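PDB 5NTD: leucyl aminopeptidase, which probably removes N-terminal amino acids, leucine among them, from peptides, as a two-metal M17 leucyl aminopeptidase that forms a hexamer. Local coordinates for residues R211-P216 against M309-G314; V287-V292 against D398-T403; V292-G297 against N369-G374; Q334-L339 against N387-T392. One frame throughout, in Å; residues are numbered along the deposited sequence.

Contact 1: residues R211-P216 against M309-G314. With MN (manganese (II) ion), chain B; BES (2-(3-amino-2-hydroxy-4-phenyl-butyrylamino)-4-methyl-pentanoic acid), chain C.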
loop_
_atom_site.group_PDB
_atom_site.type_symbol
_atom_site.label_atom_id
_atom_site.label_comp_id
_atom_site.label_asym_id
_atom_site.label_seq_id
_atom_site.Cartn_x
_atom_site.Cartn_y
_atom_site.Cartn_z
ATOM N N ARG G 211 16.333 23.037 22.124
ATOM C CA ARG G 211 16.720 21.956 23.058
ATOM C C ARG G 211 15.530 21.077 23.360
ATOM O O ARG G 211 15.614 19.847 23.336
ATOM C CB ARG G 211 17.282 22.549 24.346
ATOM C CG ARG G 211 17.869 21.510 25.294
ATOM C CD ARG G 211 18.537 22.143 26.522
ATOM N NE ARG G 211 19.061 21.094 27.374
ATOM C CZ ARG G 211 20.160 20.384 27.108
ATOM N NH1 ARG G 211 20.918 20.651 26.050
ATOM N NH2 ARG G 211 20.493 19.371 27.920
ATOM N N LEU G 212 14.424 21.716 23.686
ATOM C CA LEU G 212 13.201 21.005 24.082
ATOM C C LEU G 212 12.679 20.132 22.906
ATOM O O LEU G 212 12.254 19.002 23.090
ATOM C CB LEU G 212 12.123 21.965 24.547
ATOM C CG LEU G 212 12.443 22.773 25.824
ATOM C CD1 LEU G 212 11.460 23.887 25.980
ATOM C CD2 LEU G 212 12.428 21.894 27.065
ATOM N N VAL G 213 12.742 20.701 21.715
ATOM C CA VAL G 213 12.234 20.040 20.513
ATOM C C VAL G 213 13.141 18.866 20.098
ATOM O O VAL G 213 12.674 17.758 19.866
ATOM C CB VAL G 213 12.026 21.051 19.377
ATOM C CG1 VAL G 213 11.578 20.346 18.101
ATOM C CG2 VAL G 213 10.965 22.043 19.791
ATOM N N ASP G 214 14.438 19.121 20.085
ATOM C CA ASP G 214 15.479 18.083 19.806
ATOM C C ASP G 214 15.397 16.910 20.780
ATOM O O ASP G 214 15.633 15.780 20.436
ATOM C CB ASP G 214 16.901 18.643 19.921
ATOM C CG ASP G 214 17.405 19.286 18.635
ATOM O OD1 ASP G 214 16.895 18.968 17.542
ATOM O OD2 ASP G 214 18.277 20.159 18.752
ATOM N N ALA G 215 15.090 17.210 22.032
ATOM C CA ALA G 215 15.158 16.211 23.095
ATOM C C ALA G 215 14.225 15.075 22.754
ATOM O O ALA G 215 13.073 15.303 22.380
ATOM C CB ALA G 215 14.798 16.814 24.446
ATOM N N PRO G 216 14.689 13.837 22.930
ATOM C CA PRO G 216 13.806 12.708 22.692
ATOM C C PRO G 216 12.788 12.565 23.795
ATOM O O PRO G 216 12.963 13.104 24.871
ATOM C CB PRO G 216 14.758 11.532 22.695
ATOM C CG PRO G 216 15.822 11.931 23.655
ATOM C CD PRO G 216 16.002 13.404 23.416
ATOM N N MET G 309 8.318 12.633 15.477
ATOM C CA MET G 309 7.155 13.113 16.252
ATOM C C MET G 309 7.505 13.558 17.698
ATOM O O MET G 309 6.645 14.018 18.439
ATOM C CB MET G 309 6.010 12.109 16.240
ATOM C CG MET G 309 5.387 11.977 14.855
ATOM S SD MET G 309 4.602 13.503 14.291
ATOM C CE MET G 309 5.166 13.617 12.614
ATOM N N LYS G 310 8.770 13.396 18.092
ATOM C CA LYS G 310 9.302 14.095 19.297
ATOM C C LYS G 310 9.238 15.617 19.085
ATOM O O LYS G 310 9.223 16.375 20.059
ATOM C CB LYS G 310 10.732 13.702 19.634
ATOM C CG LYS G 310 11.760 14.243 18.658
ATOM C CD LYS G 310 13.195 13.873 19.002
ATOM C CE LYS G 310 14.118 14.334 17.880
ATOM N NZ LYS G 310 15.558 14.243 18.194
ATOM N N HIS G 311 9.172 16.035 17.815
ATOM C CA HIS G 311 8.982 17.437 17.453
ATOM C C HIS G 311 7.549 17.948 17.657
ATOM O O HIS G 311 7.295 19.150 17.493
ATOM C CB HIS G 311 9.374 17.725 16.014
ATOM C CG HIS G 311 10.805 17.448 15.698
ATOM N ND1 HIS G 311 11.240 17.256 14.414
ATOM C CD2 HIS G 311 11.906 17.325 16.479
ATOM C CE1 HIS G 311 12.541 17.010 14.411
ATOM N NE2 HIS G 311 12.967 17.041 15.652
ATOM N N ASP G 312 6.643 17.066 18.068
ATOM C CA ASP G 312 5.206 17.395 18.087
ATOM C C ASP G 312 4.822 18.287 19.271
ATOM O O ASP G 312 3.656 18.656 19.448
ATOM C CB ASP G 312 4.321 16.132 18.047
ATOM C CG ASP G 312 3.059 16.337 17.278
ATOM O OD1 ASP G 312 3.050 17.208 16.361
ATOM O OD2 ASP G 312 2.001 15.634 17.488
ATOM N N MET G 313 5.813 18.607 20.084
ATOM C CA MET G 313 5.655 19.616 21.164
ATOM C C MET G 313 6.271 20.977 20.768
ATOM O O MET G 313 6.424 21.871 21.579
ATOM C CB MET G 313 6.138 19.112 22.526
ATOM C CG MET G 313 7.421 18.319 22.534
ATOM S SD MET G 313 8.750 19.152 21.684
ATOM C CE MET G 313 9.041 20.488 22.855
ATOM N N GLY G 314 6.601 21.116 19.493
ATOM C CA GLY G 314 7.261 22.323 18.981
ATOM C C GLY G 314 6.472 23.603 19.163
ATOM O O GLY G 314 7.031 24.660 19.362
HETATM MN MN MN B . 0.443 15.429 16.354
HETATM N N2 BES C . 1.524 15.905 14.712
HETATM C C1 BES C . 0.910 15.527 13.441
HETATM C C6 BES C . 1.182 16.540 12.301
HETATM C C7 BES C . 2.493 16.437 11.573
HETATM C C8 BES C . 3.635 17.046 12.074
HETATM C C12 BES C . 2.576 15.778 10.353
HETATM C C9 BES C . 4.847 16.960 11.393
HETATM C C11 BES C . 3.797 15.686 9.666
HETATM C C10 BES C . 4.936 16.270 10.187
HETATM C C2 BES C . -0.600 15.367 13.720
HETATM O O2 BES C . -0.917 14.952 15.084
HETATM C C3 BES C . -1.125 14.303 12.801
HETATM O O3 BES C . -1.043 13.143 13.268
HETATM N N1 BES C . -1.641 14.778 11.655
HETATM C C4 BES C . -2.213 13.986 10.607
HETATM C C13 BES C . -3.718 13.817 10.783
HETATM C C14 BES C . -4.338 12.696 9.949
HETATM C C15 BES C . -3.618 11.353 9.940
HETATM C C16 BES C . -5.736 12.419 10.444
HETATM C C5 BES C . -1.999 14.626 9.278
HETATM O O1 BES C . -1.704 13.890 8.336
HETATM O O4 BES C . -2.130 15.846 9.150
HETATM O O HOH W 1 15.836 16.707 16.289
HETATM O O HOH W 2 11.027 16.904 21.897
#
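K310 reaches from the 3-10 turn 309-311 to the C-terminal end of helix 196-214, where its amine meets the backbone of D214. Its CB lies 3.9 Å from A215 O. CG, held between the backbone N and the carbonyl carbon (chi1 71°), passes V213 O, and the rest of the chain runs extended, with CD and CE against the D214 carbonyl. NZ then donates to D214 O at 2.7 Å, tilted slightly from the carbonyl plane, and so grips a carbonyl at the helix terminus. One water accepts from K310 NZ, donates to D214 OD1 and hydrogen-bonds H311 NE2. The D214 carboxylate is also held by H163 and by the backbone N of A506. The backbone N of K310 is hydrogen-bonded to D354 of a second subunit.

Next to this polar end the packing is mostly apolar. V213 CG1 comes obliquely to the H311 ring, 3.4 Å from CD2, while CG2 sits 3.8 Å from G314 CA. M313, bent at chi2 and chi3, lays its CE 3.5 Å from L212 O and 3.8 Å from L212 CB.

D312 turns away from the helix and binds a manganese through OD2 at 1.9 Å, and M309 CE touches the phenyl ring of bestatin at C9. A metal-ligand loop backed by a buried helix end in this way belongs to the two-metal active site of the M17 catalytic domain.

Contact 2: residues V287-V292 against D398-T403. With MN (manganese (II) ion), chain B; BES (2-(3-amino-2-hydroxy-4-phenyl-butyrylamino)-4-methyl-pentanoic acid), chain C.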
loop_
_atom_site.group_PDB
_atom_site.type_symbol
_atom_site.label_atom_id
_atom_site.label_comp_id
_atom_site.label_asym_id
_atom_site.label_seq_id
_atom_site.Cartn_x
_atom_site.Cartn_y
_atom_site.Cartn_z
ATOM N N VAL G 287 -1.500 29.550 23.458
ATOM C CA VAL G 287 -1.845 28.126 23.643
ATOM C C VAL G 287 -0.969 27.267 22.716
ATOM O O VAL G 287 -0.919 27.497 21.546
ATOM C CB VAL G 287 -3.318 27.878 23.322
ATOM C CG1 VAL G 287 -3.694 26.435 23.631
ATOM C CG2 VAL G 287 -4.189 28.812 24.133
ATOM N N GLY G 288 -0.288 26.298 23.286
ATOM C CA GLY G 288 0.658 25.485 22.538
ATOM C C GLY G 288 0.371 23.992 22.573
ATOM O O GLY G 288 0.046 23.440 23.611
ATOM N N LYS G 289 0.471 23.365 21.404
ATOM C CA LYS G 289 0.317 21.890 21.273
ATOM C C LYS G 289 1.591 21.282 21.829
ATOM O O LYS G 289 2.669 21.408 21.244
ATOM C CB LYS G 289 0.075 21.449 19.814
ATOM C CG LYS G 289 0.007 19.936 19.612
ATOM C CD LYS G 289 -0.034 19.512 18.124
ATOM C CE LYS G 289 0.028 17.987 17.940
ATOM N NZ LYS G 289 0.143 17.457 16.552
ATOM N N GLY G 290 1.454 20.624 22.959
ATOM C CA GLY G 290 2.590 19.998 23.629
ATOM C C GLY G 290 2.552 18.493 23.604
ATOM O O GLY G 290 2.574 17.823 24.636
ATOM N N ILE G 291 2.455 17.948 22.407
ATOM C CA ILE G 291 2.407 16.478 22.251
ATOM C C ILE G 291 3.846 16.008 22.250
ATOM O O ILE G 291 4.547 16.083 21.242
ATOM C CB ILE G 291 1.635 16.024 21.002
ATOM C CG1 ILE G 291 0.175 16.492 21.104
ATOM C CG2 ILE G 291 1.688 14.512 20.836
ATOM C CD1 ILE G 291 -0.616 15.966 22.299
ATOM N N VAL G 292 4.275 15.527 23.399
ATOM C CA VAL G 292 5.687 15.104 23.615
ATOM C C VAL G 292 6.109 13.990 22.670
ATOM O O VAL G 292 7.271 13.881 22.305
ATOM C CB VAL G 292 5.957 14.689 25.067
ATOM C CG1 VAL G 292 5.881 15.924 25.941
ATOM C CG2 VAL G 292 4.973 13.639 25.549
ATOM N N ASP G 398 -2.645 30.392 19.081
ATOM C CA ASP G 398 -2.285 28.985 19.300
ATOM C C ASP G 398 -1.205 28.609 18.284
ATOM O O ASP G 398 -1.232 29.061 17.143
ATOM C CB ASP G 398 -3.497 28.057 19.278
ATOM C CG ASP G 398 -3.945 27.699 17.875
ATOM O OD1 ASP G 398 -3.226 26.919 17.225
ATOM O OD2 ASP G 398 -4.965 28.261 17.438
ATOM N N MET G 399 -0.256 27.830 18.748
ATOM C CA MET G 399 0.851 27.369 17.925
ATOM C C MET G 399 0.953 25.863 18.039
ATOM O O MET G 399 0.931 25.321 19.128
ATOM C CB MET G 399 2.189 27.996 18.328
ATOM C CG MET G 399 2.166 29.523 18.303
ATOM S SD MET G 399 3.755 30.262 18.683
ATOM C CE MET G 399 4.328 30.702 17.073
ATOM N N ALA G 400 1.072 25.208 16.891
ATOM C CA ALA G 400 0.978 23.737 16.836
ATOM C C ALA G 400 1.603 23.151 15.607
ATOM O O ALA G 400 1.475 23.673 14.513
ATOM C CB ALA G 400 -0.465 23.330 16.912
ATOM N N THR G 401 2.280 22.048 15.817
ATOM C CA THR G 401 2.788 21.202 14.708
ATOM C C THR G 401 1.642 20.318 14.209
ATOM O O THR G 401 1.571 19.134 14.496
ATOM C CB THR G 401 3.964 20.344 15.166
ATOM O OG1 THR G 401 3.624 19.712 16.411
ATOM C CG2 THR G 401 5.175 21.213 15.377
ATOM N N LEU G 402 0.706 20.929 13.534
ATOM C CA LEU G 402 -0.637 20.373 13.488
ATOM C C LEU G 402 -0.953 19.444 12.293
ATOM O O LEU G 402 -1.650 18.463 12.489
ATOM C CB LEU G 402 -1.715 21.468 13.602
ATOM C CG LEU G 402 -3.102 20.974 14.036
ATOM C CD1 LEU G 402 -3.062 20.258 15.382
ATOM C CD2 LEU G 402 -4.074 22.126 14.092
ATOM N N THR G 403 -0.519 19.800 11.096
ATOM C CA THR G 403 -0.924 19.062 9.904
ATOM C C THR G 403 0.219 18.834 8.951
ATOM O O THR G 403 1.019 19.734 8.707
ATOM C CB THR G 403 -2.061 19.763 9.113
ATOM O OG1 THR G 403 -1.589 20.995 8.564
ATOM C CG2 THR G 403 -3.280 20.053 9.973
HETATM MN MN MN B . 0.443 15.429 16.354
HETATM N N2 BES C . 1.524 15.905 14.712
HETATM C C1 BES C . 0.910 15.527 13.441
HETATM C C6 BES C . 1.182 16.540 12.301
HETATM C C7 BES C . 2.493 16.437 11.573
HETATM C C8 BES C . 3.635 17.046 12.074
HETATM C C12 BES C . 2.576 15.778 10.353
HETATM C C9 BES C . 4.847 16.960 11.393
HETATM C C11 BES C . 3.797 15.686 9.666
HETATM C C10 BES C . 4.936 16.270 10.187
HETATM C C2 BES C . -0.600 15.367 13.720
HETATM O O2 BES C . -0.917 14.952 15.084
HETATM C C3 BES C . -1.125 14.303 12.801
HETATM O O3 BES C . -1.043 13.143 13.268
HETATM N N1 BES C . -1.641 14.778 11.655
HETATM C C4 BES C . -2.213 13.986 10.607
HETATM C C13 BES C . -3.718 13.817 10.783
HETATM C C14 BES C . -4.338 12.696 9.949
HETATM C C15 BES C . -3.618 11.353 9.940
HETATM C C16 BES C . -5.736 12.419 10.444
HETATM C C5 BES C . -1.999 14.626 9.278
HETATM O O1 BES C . -1.704 13.890 8.336
HETATM O O4 BES C . -2.130 15.846 9.150
HETATM O O HOH W 3 3.324 21.406 18.537
#
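V287 and G288 pair with D398 and M399 as neighbouring parallel strands in the central sheet of the M17 catalytic domain, their axes 20° apart. Two backbone hydrogen bonds join them: M399 N donates to V287 O at 2.9 Å, and K289 N to M399 O at 3.0 Å. Beyond the last bridge a water links the two chains, donating to K289 O and accepting from T401 N.

Apolar contacts are made mainly by the K289 side chain. Its CB packs on A400 CB at 3.5 Å, and CD passes within 4.2 Å of L402 CD1. Separately, V287 CB faces CB of D398, whose carboxylate leads off to H493 and H491.

Metal chemistry takes over at the tip of K289. CG stands anti to the backbone N (chi1 176°), and the extended chain carries the amine past T401, centre of an inverse gamma turn, whose OG1 is bonded to D312. Bestatin N2 lies close to T401 O, and K289 NZ coordinates a manganese at 2.1 Å.

Contact 3: residues V292-G297 against N369-G374. With MN (manganese (II) ion), chain D; MN (manganese (II) ion), chain B; BES (2-(3-amino-2-hydroxy-4-phenyl-butyrylamino)-4-methyl-pentanoic acid), chain C; BCT (bicarbonate ion), chain E.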
loop_
_atom_site.group_PDB
_atom_site.type_symbol
_atom_site.label_atom_id
_atom_site.label_comp_id
_atom_site.label_asym_id
_atom_site.label_seq_id
_atom_site.Cartn_x
_atom_site.Cartn_y
_atom_site.Cartn_z
ATOM N N VAL G 292 4.275 15.527 23.399
ATOM C CA VAL G 292 5.687 15.104 23.615
ATOM C C VAL G 292 6.109 13.990 22.670
ATOM O O VAL G 292 7.271 13.881 22.305
ATOM C CB VAL G 292 5.957 14.689 25.067
ATOM C CG1 VAL G 292 5.881 15.924 25.941
ATOM C CG2 VAL G 292 4.973 13.639 25.549
ATOM N N TYR G 293 5.141 13.145 22.336
ATOM C CA TYR G 293 5.284 12.167 21.262
ATOM C C TYR G 293 3.926 11.769 20.698
ATOM O O TYR G 293 2.971 11.586 21.431
ATOM C CB TYR G 293 5.996 10.949 21.749
ATOM C CG TYR G 293 6.507 10.024 20.660
ATOM C CD1 TYR G 293 7.514 10.434 19.779
ATOM C CD2 TYR G 293 5.978 8.749 20.503
ATOM C CE1 TYR G 293 7.993 9.591 18.812
ATOM C CE2 TYR G 293 6.449 7.889 19.531
ATOM C CZ TYR G 293 7.456 8.304 18.689
ATOM O OH TYR G 293 7.940 7.457 17.717
ATOM N N ASP G 294 3.859 11.735 19.371
ATOM C CA ASP G 294 2.610 11.464 18.607
ATOM C C ASP G 294 2.858 10.126 17.904
ATOM O O ASP G 294 3.330 10.090 16.775
ATOM C CB ASP G 294 2.296 12.591 17.565
ATOM C CG ASP G 294 0.863 12.501 16.956
ATOM O OD1 ASP G 294 0.179 11.547 17.373
ATOM O OD2 ASP G 294 0.402 13.426 16.128
ATOM N N CYS G 295 2.490 9.026 18.550
ATOM C CA CYS G 295 2.513 7.712 17.853
ATOM C C CYS G 295 1.302 7.512 16.911
ATOM O O CYS G 295 1.264 6.570 16.156
ATOM C CB CYS G 295 2.630 6.546 18.843
ATOM S SG CYS G 295 1.082 5.904 19.533
ATOM N N GLY G 296 0.317 8.393 17.028
ATOM C CA GLY G 296 -0.967 8.307 16.299
ATOM C C GLY G 296 -2.134 7.805 17.138
ATOM O O GLY G 296 -3.281 7.906 16.766
ATOM N N GLY G 297 -1.796 7.244 18.290
ATOM C CA GLY G 297 -2.749 6.497 19.096
ATOM C C GLY G 297 -3.158 5.211 18.345
ATOM O O GLY G 297 -2.383 4.621 17.611
ATOM N N ASN G 369 -10.573 9.810 13.948
ATOM C CA ASN G 369 -9.168 9.409 13.849
ATOM C C ASN G 369 -8.365 9.954 15.022
ATOM O O ASN G 369 -8.245 11.149 15.201
ATOM C CB ASN G 369 -8.585 9.891 12.532
ATOM C CG ASN G 369 -7.234 9.287 12.231
ATOM O OD1 ASN G 369 -6.308 9.373 13.031
ATOM N ND2 ASN G 369 -7.096 8.712 11.053
ATOM N N THR G 370 -7.770 9.053 15.786
ATOM C CA THR G 370 -7.032 9.417 17.000
ATOM C C THR G 370 -5.749 10.162 16.719
ATOM O O THR G 370 -5.157 10.743 17.628
ATOM C CB THR G 370 -6.670 8.196 17.862
ATOM O OG1 THR G 370 -5.902 7.269 17.102
ATOM C CG2 THR G 370 -7.961 7.517 18.392
ATOM N N ASP G 371 -5.286 10.090 15.481
ATOM C CA ASP G 371 -4.034 10.772 15.060
ATOM C C ASP G 371 -4.225 12.250 14.727
ATOM O O ASP G 371 -3.221 13.010 14.546
ATOM C CB ASP G 371 -3.362 10.064 13.895
ATOM C CG ASP G 371 -1.922 10.443 13.743
ATOM O OD1 ASP G 371 -1.316 11.168 14.631
ATOM O OD2 ASP G 371 -1.401 10.089 12.678
ATOM N N ALA G 372 -5.491 12.649 14.724
ATOM C CA ALA G 372 -5.888 14.079 14.759
ATOM C C ALA G 372 -6.144 14.546 16.211
ATOM O O ALA G 372 -7.236 14.996 16.576
ATOM C CB ALA G 372 -7.098 14.340 13.882
ATOM N N GLU G 373 -5.103 14.396 17.000
ATOM C CA GLU G 373 -5.138 14.626 18.461
ATOM C C GLU G 373 -4.915 16.088 18.838
ATOM O O GLU G 373 -5.399 16.566 19.844
ATOM C CB GLU G 373 -4.102 13.752 19.157
ATOM C CG GLU G 373 -2.633 14.243 19.197
ATOM C CD GLU G 373 -1.869 14.279 17.880
ATOM O OE1 GLU G 373 -0.862 15.073 17.773
ATOM O OE2 GLU G 373 -2.222 13.484 16.922
ATOM N N GLY G 374 -4.151 16.764 18.014
ATOM C CA GLY G 374 -3.660 18.091 18.322
ATOM C C GLY G 374 -4.789 19.067 18.439
ATOM O O GLY G 374 -4.862 19.853 19.374
HETATM MN MN MN D . -1.323 13.031 15.212
HETATM MN MN MN B . 0.443 15.429 16.354
HETATM N N2 BES C . 1.524 15.905 14.712
HETATM C C1 BES C . 0.910 15.527 13.441
HETATM C C6 BES C . 1.182 16.540 12.301
HETATM C C7 BES C . 2.493 16.437 11.573
HETATM C C8 BES C . 3.635 17.046 12.074
HETATM C C12 BES C . 2.576 15.778 10.353
HETATM C C9 BES C . 4.847 16.960 11.393
HETATM C C11 BES C . 3.797 15.686 9.666
HETATM C C10 BES C . 4.936 16.270 10.187
HETATM C C2 BES C . -0.600 15.367 13.720
HETATM O O2 BES C . -0.917 14.952 15.084
HETATM C C3 BES C . -1.125 14.303 12.801
HETATM O O3 BES C . -1.043 13.143 13.268
HETATM N N1 BES C . -1.641 14.778 11.655
HETATM C C4 BES C . -2.213 13.986 10.607
HETATM C C13 BES C . -3.718 13.817 10.783
HETATM C C14 BES C . -4.338 12.696 9.949
HETATM C C15 BES C . -3.618 11.353 9.940
HETATM C C16 BES C . -5.736 12.419 10.444
HETATM C C5 BES C . -1.999 14.626 9.278
HETATM O O1 BES C . -1.704 13.890 8.336
HETATM O O4 BES C . -2.130 15.846 9.150
HETATM C C BCT E . -4.217 17.069 14.446
HETATM O O1 BCT E . -3.318 16.667 15.373
HETATM O O2 BCT E . -5.287 17.612 14.725
HETATM O O3 BCT E . -3.993 16.848 13.231
#
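D294 and E373 meet tip to tip beside the two manganese ions that they both bind, their carboxylate planes 71° apart. D294 holds CG anti to the backbone N (chi1 -168°), and its OD2 bridges both metals at 2.0 Å each. E373 spreads its two oxygens instead: OE1 binds one ion and OE2 the other, 2.0 Å away. The shared cations probably offset the repulsion between D294 OD2 and E373 OE1, only 2.6 Å apart. D371 approaches the ion bound by E373 OE2, giving it both OD1 and its backbone O; bestatin O2 spans the pair. Second-shell partners fix these groups: N344 bonds D294 OD1, and K301 forms a salt bridge with D371 OD2.

Beside the metals T370 OG1 donates in the carbonyl plane to G296 O at 2.7 Å. An Asx turn, D371 N to N369 OD1 at 2.7 Å, shapes the opposing loop.

The site lies where short strand 293-294, paired with strand 334-344, faces the loop leading into helix 374-387, whose G374 N binds bicarbonate O1.

Contact 4: residues Q334-L339 against N387-T392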
loop_
_atom_site.group_PDB
_atom_site.type_symbol
_atom_site.label_atom_id
_atom_site.label_comp_id
_atom_site.label_asym_id
_atom_site.label_seq_id
_atom_site.Cartn_x
_atom_site.Cartn_y
_atom_site.Cartn_z
ATOM N N GLN G 334 0.380 41.642 28.721
ATOM C CA GLN G 334 -0.112 40.713 29.709
ATOM C C GLN G 334 -0.293 39.380 28.990
ATOM O O GLN G 334 -0.992 39.334 27.996
ATOM C CB GLN G 334 -1.445 41.163 30.309
ATOM C CG GLN G 334 -1.925 40.222 31.404
ATOM C CD GLN G 334 -3.165 40.734 32.068
ATOM O OE1 GLN G 334 -3.485 41.919 31.976
ATOM N NE2 GLN G 334 -3.811 39.884 32.827
ATOM N N LEU G 335 0.283 38.330 29.553
ATOM C CA LEU G 335 0.308 37.018 28.907
ATOM C C LEU G 335 -0.198 35.907 29.764
ATOM O O LEU G 335 0.159 35.809 30.935
ATOM C CB LEU G 335 1.748 36.623 28.520
ATOM C CG LEU G 335 2.407 37.393 27.382
ATOM C CD1 LEU G 335 3.848 36.944 27.256
ATOM C CD2 LEU G 335 1.661 37.154 26.080
ATOM N N SER G 336 -0.987 35.041 29.151
ATOM C CA SER G 336 -1.141 33.640 29.643
ATOM C C SER G 336 -0.473 32.744 28.610
ATOM O O SER G 336 -0.411 33.071 27.431
ATOM C CB SER G 336 -2.587 33.232 29.836
ATOM O OG SER G 336 -3.288 33.257 28.603
ATOM N N CYS G 337 0.070 31.659 29.090
ATOM C CA CYS G 337 0.710 30.655 28.238
ATOM C C CYS G 337 0.288 29.280 28.707
ATOM O O CYS G 337 0.664 28.813 29.772
ATOM C CB CYS G 337 2.223 30.761 28.289
ATOM S SG CYS G 337 3.056 29.486 27.296
ATOM N N THR G 338 -0.565 28.672 27.905
ATOM C CA THR G 338 -1.171 27.377 28.249
ATOM C C THR G 338 -0.511 26.285 27.397
ATOM O O THR G 338 -0.598 26.281 26.173
ATOM C CB THR G 338 -2.696 27.411 28.089
ATOM O OG1 THR G 338 -3.251 28.326 29.049
ATOM C CG2 THR G 338 -3.306 26.031 28.315
ATOM N N LEU G 339 0.157 25.379 28.078
ATOM C CA LEU G 339 0.819 24.237 27.452
ATOM C C LEU G 339 -0.101 23.022 27.541
ATOM O O LEU G 339 -0.488 22.592 28.623
ATOM C CB LEU G 339 2.130 23.915 28.128
ATOM C CG LEU G 339 3.086 25.089 28.317
ATOM C CD1 LEU G 339 4.303 24.591 29.083
ATOM C CD2 LEU G 339 3.509 25.710 26.997
ATOM N N ASN G 387 -11.992 31.258 28.685
ATOM C CA ASN G 387 -13.099 31.114 29.631
ATOM C C ASN G 387 -12.729 30.991 31.099
ATOM O O ASN G 387 -13.509 31.379 31.950
ATOM C CB ASN G 387 -13.949 29.890 29.299
ATOM C CG ASN G 387 -15.385 30.014 29.818
ATOM O OD1 ASN G 387 -16.187 30.749 29.263
ATOM N ND2 ASN G 387 -15.694 29.291 30.879
ATOM N N GLU G 388 -11.569 30.445 31.398
ATOM C CA GLU G 388 -11.253 30.040 32.771
ATOM C C GLU G 388 -10.220 30.886 33.475
ATOM O O GLU G 388 -9.836 30.591 34.605
ATOM C CB GLU G 388 -10.775 28.600 32.798
ATOM C CG GLU G 388 -11.760 27.634 32.199
ATOM C CD GLU G 388 -13.009 27.486 33.012
ATOM O OE1 GLU G 388 -14.057 27.605 32.369
ATOM O OE2 GLU G 388 -12.988 27.215 34.248
ATOM N N LEU G 389 -9.716 31.910 32.808
ATOM C CA LEU G 389 -8.641 32.748 33.419
ATOM C C LEU G 389 -9.243 33.953 34.126
ATOM O O LEU G 389 -10.420 34.250 33.991
ATOM C CB LEU G 389 -7.604 33.205 32.366
ATOM C CG LEU G 389 -6.939 32.080 31.596
ATOM C CD1 LEU G 389 -5.901 32.651 30.644
ATOM C CD2 LEU G 389 -6.290 31.057 32.523
ATOM N N SER G 390 -8.409 34.632 34.886
ATOM C CA SER G 390 -8.853 35.855 35.634
ATOM C C SER G 390 -9.031 37.076 34.729
ATOM O O SER G 390 -9.540 38.082 35.163
ATOM C CB SER G 390 -7.867 36.219 36.729
ATOM O OG SER G 390 -6.568 36.352 36.157
ATOM N N PHE G 391 -8.589 36.981 33.490
ATOM C CA PHE G 391 -8.876 38.005 32.478
ATOM C C PHE G 391 -9.365 37.338 31.206
ATOM O O PHE G 391 -9.215 36.130 31.026
ATOM C CB PHE G 391 -7.632 38.822 32.176
ATOM C CG PHE G 391 -6.548 38.034 31.471
ATOM C CD1 PHE G 391 -5.627 37.298 32.189
ATOM C CD2 PHE G 391 -6.430 38.089 30.087
ATOM C CE1 PHE G 391 -4.607 36.609 31.548
ATOM C CE2 PHE G 391 -5.413 37.406 29.428
ATOM C CZ PHE G 391 -4.506 36.656 30.159
ATOM N N THR G 392 -9.921 38.145 30.319
ATOM C CA THR G 392 -10.317 37.687 28.981
ATOM C C THR G 392 -9.347 38.293 27.984
ATOM O O THR G 392 -9.197 39.493 27.946
ATOM C CB THR G 392 -11.746 38.116 28.620
ATOM O OG1 THR G 392 -12.652 37.583 29.596
ATOM C CG2 THR G 392 -12.177 37.554 27.248
#
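S336 and L389 make the tight part of this contact. L389 CD1 presses against S336 CB at 3.5 Å, closer than usual for two carbons, and lies 3.4 Å from S336 OG. That hydroxyl is held by S285 on the neighbouring strand 283-291, so the leucine methyl packs beside a polar atom that already has a partner. F391 CZ completes the patch, 3.9 Å from both S336 CB and OG, approaching the serine obliquely.

Toward the partly exposed side, Q334 and F391 reach for each other tip to tip. With CG anti to the backbone N (chi1 -177°) and the chain extended, Q334 brings NE2 over one ring face of F391, 3.2 Å above the plane but displaced toward the rim near CD1. The amide and ring planes stand 54° apart, neither stacked flat nor perpendicular. No hydrogen bond links the two segments, and S390 beside them is exposed to solvent.

Strands 268-274 and 283-291 flank the contact: F391 also touches L273 and K283, and L389 touches S285. The loop from helix 374-387 to strand 395-400 thus folds over the beginning of strand 334-344, an alpha-to-beta connection of the alpha/beta catalytic domain packed on its central sheet.

Contacts 1, 2 and 3 are buried and converge on one manganese, while contact 4, partly buried, lies about 25 Å from contact 3 and about 24 Å from contact 1 between centres. Their chemistry differs accordingly: contact 2 is built from strand pairing, contact 3 from carboxylates and metals, contact 1 from a helix end and water-mediated bonds, contact 4 from side-chain packing. D312 joins contact 1 to contact 2 through T401 OG1, and K289 NZ, D312 OD2 and E373 OE1 bind the same manganese. V292 belongs to both contacts 2 and 3. Contact 4 shares their sheet, with G288 N probably bonded to T338 O. Contacts 1 and 3 also touch a second subunit.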